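Long-range contact in peroxinectin A (Dictyostelium discoideum, PDB 6ERC), which oxidises phenolic donors and small anions such as iodide and thiocyanate with hydrogen peroxide, as a secreted haem peroxidase: residues Q2-K14 and G468-V481. Sequence-based numbering, arbitrary orientation.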
loop_
_atom_site.group_PDB
_atom_site.type_symbol
_atom_site.label_atom_id
_atom_site.label_comp_id
_atom_site.label_asym_id
_atom_site.label_seq_id
_atom_site.Cartn_x
_atom_site.Cartn_y
_atom_site.Cartn_z
ATOM N N GLN A 2 -20.569 -0.092 -25.046
ATOM C CA GLN A 2 -20.308 0.679 -23.839
ATOM C C GLN A 2 -18.810 0.838 -23.620
ATOM O O GLN A 2 -18.026 -0.084 -23.865
ATOM C CB GLN A 2 -20.951 -0.001 -22.631
ATOM C CG GLN A 2 -20.670 0.682 -21.296
ATOM C CD GLN A 2 -21.016 2.161 -21.301
ATOM O OE1 GLN A 2 -20.298 2.980 -21.880
ATOM N NE2 GLN A 2 -22.123 2.511 -20.653
ATOM N N GLU A 3 -18.413 2.020 -23.156
ATOM C CA GLU A 3 -17.013 2.299 -22.869
ATOM C C GLU A 3 -16.664 1.824 -21.464
ATOM O O GLU A 3 -17.358 2.152 -20.497
ATOM C CB GLU A 3 -16.728 3.794 -23.004
ATOM C CG GLU A 3 -15.257 4.156 -22.848
ATOM C CD GLU A 3 -15.015 5.650 -22.885
ATOM O OE1 GLU A 3 -15.964 6.412 -22.607
ATOM O OE2 GLU A 3 -13.876 6.062 -23.194
ATOM N N PHE A 4 -15.587 1.053 -21.356
ATOM C CA PHE A 4 -15.080 0.592 -20.074
ATOM C C PHE A 4 -13.655 1.087 -19.875
ATOM O O PHE A 4 -12.956 1.440 -20.829
ATOM C CB PHE A 4 -15.124 -0.936 -19.974
ATOM C CG PHE A 4 -16.511 -1.498 -19.907
ATOM C CD1 PHE A 4 -17.190 -1.556 -18.702
ATOM C CD2 PHE A 4 -17.139 -1.963 -21.048
ATOM C CE1 PHE A 4 -18.468 -2.070 -18.637
ATOM C CE2 PHE A 4 -18.417 -2.477 -20.990
ATOM C CZ PHE A 4 -19.083 -2.532 -19.784
ATOM N N ARG A 5 -13.237 1.111 -18.612
ATOM C CA ARG A 5 -11.889 1.540 -18.267
ATOM C C ARG A 5 -10.857 0.776 -19.083
ATOM O O ARG A 5 -11.083 -0.362 -19.506
ATOM C CB ARG A 5 -11.607 1.303 -16.784
ATOM C CG ARG A 5 -12.356 2.188 -15.820
ATOM C CD ARG A 5 -12.104 1.693 -14.408
ATOM N NE ARG A 5 -12.711 2.537 -13.382
ATOM C CZ ARG A 5 -12.117 3.578 -12.806
ATOM N NH1 ARG A 5 -10.888 3.938 -13.152
ATOM N NH2 ARG A 5 -12.766 4.271 -11.882
ATOM N N SER A 6 -9.710 1.408 -19.293
ATOM C CA SER A 6 -8.548 0.673 -19.751
ATOM C C SER A 6 -7.911 -0.053 -18.571
ATOM O O SER A 6 -8.267 0.162 -17.410
ATOM C CB SER A 6 -7.539 1.610 -20.408
ATOM O OG SER A 6 -6.462 0.870 -20.955
ATOM N N TYR A 7 -6.963 -0.933 -18.875
ATOM C CA TYR A 7 -6.215 -1.617 -17.831
ATOM C C TYR A 7 -4.977 -0.845 -17.392
ATOM O O TYR A 7 -4.416 -1.153 -16.334
ATOM C CB TYR A 7 -5.816 -3.018 -18.306
ATOM C CG TYR A 7 -7.007 -3.886 -18.630
ATOM C CD1 TYR A 7 -7.820 -4.382 -17.621
ATOM C CD2 TYR A 7 -7.325 -4.204 -19.944
ATOM C CE1 TYR A 7 -8.912 -5.168 -17.907
ATOM C CE2 TYR A 7 -8.415 -4.994 -20.239
ATOM C CZ TYR A 7 -9.206 -5.472 -19.216
ATOM O OH TYR A 7 -10.300 -6.262 -19.494
ATOM N N THR A 8 -4.558 0.159 -18.162
ATOM C CA THR A 8 -3.349 0.916 -17.876
ATOM C C THR A 8 -3.616 2.256 -17.205
ATOM O O THR A 8 -2.698 2.822 -16.606
ATOM C CB THR A 8 -2.570 1.161 -19.171
ATOM O OG1 THR A 8 -3.457 1.682 -20.170
ATOM C CG2 THR A 8 -1.949 -0.135 -19.667
ATOM N N GLY A 9 -4.834 2.775 -17.294
ATOM C CA GLY A 9 -5.174 4.056 -16.728
ATOM C C GLY A 9 -5.298 5.173 -17.744
ATOM O O GLY A 9 -5.937 6.189 -17.450
ATOM N N GLU A 10 -4.709 5.014 -18.928
ATOM C CA GLU A 10 -4.815 6.046 -19.946
ATOM C C GLU A 10 -6.214 6.044 -20.556
ATOM O O GLU A 10 -6.970 5.074 -20.452
ATOM C CB GLU A 10 -3.752 5.856 -21.030
ATOM C CG GLU A 10 -3.846 4.559 -21.816
ATOM C CD GLU A 10 -2.660 4.368 -22.754
ATOM O OE1 GLU A 10 -2.393 5.275 -23.576
ATOM O OE2 GLU A 10 -1.984 3.319 -22.664
ATOM N N GLY A 11 -6.557 7.164 -21.192
ATOM C CA GLY A 11 -7.902 7.394 -21.664
ATOM C C GLY A 11 -8.868 7.877 -20.606
ATOM O O GLY A 11 -9.993 8.263 -20.947
ATOM N N ASN A 12 -8.469 7.876 -19.333
ATOM C CA ASN A 12 -9.366 8.322 -18.272
ATOM C C ASN A 12 -9.627 9.820 -18.370
ATOM O O ASN A 12 -10.740 10.282 -18.094
ATOM C CB ASN A 12 -8.772 7.966 -16.912
ATOM C CG ASN A 12 -9.782 8.054 -15.793
ATOM O OD1 ASN A 12 -10.228 9.140 -15.429
ATOM N ND2 ASN A 12 -10.139 6.908 -15.229
ATOM N N ASN A 13 -8.615 10.592 -18.753
ATOM C CA ASN A 13 -8.750 12.026 -18.978
ATOM C C ASN A 13 -8.661 12.284 -20.476
ATOM O O ASN A 13 -7.637 11.987 -21.101
ATOM C CB ASN A 13 -7.675 12.808 -18.226
ATOM C CG ASN A 13 -7.958 14.294 -18.193
ATOM O OD1 ASN A 13 -7.578 15.033 -19.102
ATOM N ND2 ASN A 13 -8.640 14.742 -17.143
ATOM N N LYS A 14 -9.732 12.839 -21.046
ATOM C CA LYS A 14 -9.786 13.033 -22.491
ATOM C C LYS A 14 -8.697 13.991 -22.959
ATOM O O LYS A 14 -7.990 13.718 -23.936
ATOM C CB LYS A 14 -11.167 13.548 -22.894
ATOM C CG LYS A 14 -12.292 12.558 -22.644
ATOM C CD LYS A 14 -13.647 13.166 -22.969
ATOM C CE LYS A 14 -14.770 12.142 -22.854
ATOM N NZ LYS A 14 -14.689 11.085 -23.908
ATOM N N GLY A 468 -10.525 13.431 -9.994
ATOM C CA GLY A 468 -9.917 13.291 -11.300
ATOM C C GLY A 468 -10.246 12.009 -12.027
ATOM O O GLY A 468 -9.716 11.772 -13.116
ATOM N N ASP A 469 -11.110 11.173 -11.459
ATOM C CA ASP A 469 -11.468 9.891 -12.050
ATOM C C ASP A 469 -12.755 10.048 -12.854
ATOM O O ASP A 469 -13.812 10.365 -12.294
ATOM C CB ASP A 469 -11.628 8.826 -10.967
ATOM C CG ASP A 469 -11.770 7.430 -11.536
ATOM O OD1 ASP A 469 -11.928 7.294 -12.767
ATOM O OD2 ASP A 469 -11.714 6.462 -10.751
ATOM N N ARG A 470 -12.660 9.825 -14.168
ATOM C CA ARG A 470 -13.821 9.953 -15.040
ATOM C C ARG A 470 -14.786 8.787 -14.862
ATOM O O ARG A 470 -15.986 8.932 -15.120
ATOM C CB ARG A 470 -13.362 10.057 -16.498
ATOM C CG ARG A 470 -14.477 10.325 -17.500
ATOM C CD ARG A 470 -13.923 10.692 -18.874
ATOM N NE ARG A 470 -13.198 9.589 -19.505
ATOM C CZ ARG A 470 -13.718 8.736 -20.386
ATOM N NH1 ARG A 470 -14.983 8.838 -20.767
ATOM N NH2 ARG A 470 -12.964 7.771 -20.894
ATOM N N PHE A 471 -14.288 7.634 -14.416
ATOM C CA PHE A 471 -15.104 6.449 -14.200
ATOM C C PHE A 471 -15.481 6.256 -12.732
ATOM O O PHE A 471 -15.803 5.134 -12.324
ATOM C CB PHE A 471 -14.369 5.208 -14.713
ATOM C CG PHE A 471 -14.216 5.156 -16.210
ATOM C CD1 PHE A 471 -13.255 5.921 -16.850
ATOM C CD2 PHE A 471 -15.017 4.321 -16.974
ATOM C CE1 PHE A 471 -13.108 5.867 -18.224
ATOM C CE2 PHE A 471 -14.872 4.262 -18.346
ATOM C CZ PHE A 471 -13.916 5.035 -18.972
ATOM N N TRP A 472 -15.439 7.319 -11.928
ATOM C CA TRP A 472 -15.791 7.192 -10.521
ATOM C C TRP A 472 -17.242 6.746 -10.385
ATOM O O TRP A 472 -18.132 7.249 -11.075
ATOM C CB TRP A 472 -15.568 8.516 -9.789
ATOM C CG TRP A 472 -15.744 8.386 -8.310
ATOM C CD1 TRP A 472 -16.798 8.829 -7.565
ATOM C CD2 TRP A 472 -14.845 7.750 -7.397
ATOM N NE1 TRP A 472 -16.608 8.512 -6.240
ATOM C CE2 TRP A 472 -15.416 7.847 -6.113
ATOM C CE3 TRP A 472 -13.611 7.109 -7.541
ATOM C CZ2 TRP A 472 -14.793 7.332 -4.980
ATOM C CZ3 TRP A 472 -12.996 6.598 -6.416
ATOM C CH2 TRP A 472 -13.587 6.710 -5.154
ATOM N N TYR A 473 -17.481 5.794 -9.477
ATOM C CA TYR A 473 -18.777 5.124 -9.439
ATOM C C TYR A 473 -19.912 6.091 -9.125
ATOM O O TYR A 473 -21.046 5.874 -9.566
ATOM C CB TYR A 473 -18.751 3.980 -8.423
ATOM C CG TYR A 473 -18.838 4.399 -6.971
ATOM C CD1 TYR A 473 -17.698 4.723 -6.245
ATOM C CD2 TYR A 473 -20.061 4.440 -6.315
ATOM C CE1 TYR A 473 -17.778 5.094 -4.911
ATOM C CE2 TYR A 473 -20.151 4.809 -4.985
ATOM C CZ TYR A 473 -19.010 5.135 -4.287
ATOM O OH TYR A 473 -19.104 5.502 -2.964
ATOM N N GLU A 474 -19.638 7.160 -8.384
ATOM C CA GLU A 474 -20.694 8.087 -7.993
ATOM C C GLU A 474 -21.108 9.041 -9.110
ATOM O O GLU A 474 -21.968 9.895 -8.872
ATOM C CB GLU A 474 -20.260 8.905 -6.772
ATOM C CG GLU A 474 -19.893 8.078 -5.543
ATOM C CD GLU A 474 -19.532 8.941 -4.341
ATOM O OE1 GLU A 474 -20.420 9.677 -3.854
ATOM O OE2 GLU A 474 -18.362 8.893 -3.891
ATOM N N THR A 475 -20.527 8.937 -10.312
ATOM C CA THR A 475 -20.957 9.836 -11.374
ATOM C C THR A 475 -22.223 9.296 -12.046
ATOM O O THR A 475 -22.428 8.080 -12.110
ATOM C CB THR A 475 -19.847 10.021 -12.410
ATOM O OG1 THR A 475 -20.156 11.137 -13.254
ATOM C CG2 THR A 475 -19.678 8.795 -13.280
ATOM N N PRO A 476 -23.097 10.179 -12.548
ATOM C CA PRO A 476 -24.366 9.689 -13.121
ATOM C C PRO A 476 -24.192 8.588 -14.155
ATOM O O PRO A 476 -24.867 7.553 -14.079
ATOM C CB PRO A 476 -24.976 10.958 -13.730
ATOM C CG PRO A 476 -24.420 12.068 -12.913
ATOM C CD PRO A 476 -23.025 11.653 -12.561
ATOM N N GLU A 477 -23.296 8.780 -15.125
ATOM C CA GLU A 477 -23.116 7.781 -16.171
ATOM C C GLU A 477 -22.700 6.434 -15.597
ATOM O O GLU A 477 -22.987 5.392 -16.195
ATOM C CB GLU A 477 -22.080 8.266 -17.182
ATOM C CG GLU A 477 -22.546 9.447 -18.020
ATOM C CD GLU A 477 -21.407 10.147 -18.738
ATOM O OE1 GLU A 477 -20.269 10.116 -18.221
ATOM O OE2 GLU A 477 -21.651 10.728 -19.819
ATOM N N MET A 478 -22.034 6.428 -14.442
ATOM C CA MET A 478 -21.556 5.179 -13.865
ATOM C C MET A 478 -22.570 4.542 -12.927
ATOM O O MET A 478 -22.551 3.319 -12.749
ATOM C CB MET A 478 -20.239 5.407 -13.118
ATOM C CG MET A 478 -19.311 4.213 -13.168
ATOM S SD MET A 478 -18.658 3.985 -14.830
ATOM C CE MET A 478 -17.980 2.333 -14.707
ATOM N N ARG A 479 -23.453 5.336 -12.317
ATOM C CA ARG A 479 -24.591 4.748 -11.624
ATOM C C ARG A 479 -25.469 3.979 -12.602
ATOM O O ARG A 479 -26.029 2.932 -12.257
ATOM C CB ARG A 479 -25.400 5.830 -10.909
ATOM C CG ARG A 479 -24.700 6.460 -9.710
ATOM C CD ARG A 479 -25.707 7.138 -8.785
ATOM N NE ARG A 479 -25.095 8.112 -7.879
ATOM C CZ ARG A 479 -24.514 7.813 -6.718
ATOM N NH1 ARG A 479 -24.440 6.556 -6.298
ATOM N NH2 ARG A 479 -23.996 8.783 -5.974
ATOM N N MET A 480 -25.585 4.478 -13.834
ATOM C CA MET A 480 -26.339 3.772 -14.866
ATOM C C MET A 480 -25.682 2.440 -15.203
ATOM O O MET A 480 -26.349 1.400 -15.257
ATOM C CB MET A 480 -26.452 4.657 -16.112
ATOM C CG MET A 480 -26.822 3.932 -17.406
ATOM S SD MET A 480 -28.462 3.196 -17.371
ATOM C CE MET A 480 -28.514 2.417 -18.985
ATOM N N VAL A 481 -24.368 2.456 -15.442
ATOM C CA VAL A 481 -23.661 1.240 -15.836
ATOM C C VAL A 481 -23.753 0.191 -14.738
ATOM O O VAL A 481 -23.897 -1.006 -15.013
ATOM C CB VAL A 481 -22.195 1.565 -16.178
ATOM C CG1 VAL A 481 -21.386 0.283 -16.403
ATOM C CG2 VAL A 481 -22.127 2.451 -17.407
HETATM O O HOH W 1 -9.780 11.963 -15.961
#
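R470 and E3 meet end-on in a two-pronged salt bridge, which ties the N-terminal arm of this animal haem peroxidase to the loop between helices 452-467 and 476-481. R470 NH1 faces E3 OE1 at 3.2 Å, and NH2 faces E3 OE2 at 3.0 Å. The carboxylate lies at the guanidinium edge, but the two planes are 49° apart, and both E3 oxygens are met from above their own plane. The R470 chain bends at its third torsion (chi3 66°). With this bend, NH2 also reaches G11 O, and NE reaches N12 O at 2.9 Å from above the carbonyl plane. K14 NZ lies over one guanidinium face, a like charge that E3 probably offsets. A leucine in place of R470 would probably leave the E3 carboxylate without its charge partner and the G11 and N12 carbonyls without these donors.

The F471 ring wedges between the two arginines. Its CE1 rests on one guanidinium face of R470. R5 runs extended across the F471 ring in a CH-pi contact, with CG 3.8 Å from the ring centroid. Further out, the R5 guanidinium lies over F471 CB and sends NH2 to D469 OD2 at 2.7 Å. That bond is nearly straight (174°) and arrives on the syn side of the carboxylate. Q263 of helix 247-275 gives D469 OD2 a second, weak bond.

N12 reads the same loop with its amide. Its OD1 accepts from R470 N at 2.8 Å. D469 also forms an Asx turn, its OD1 accepting from F471 N. N12 ND2 is the second donor, at 3.1 Å, and it and F471 N reach D469 OD1 from opposite faces of the carboxylate plane.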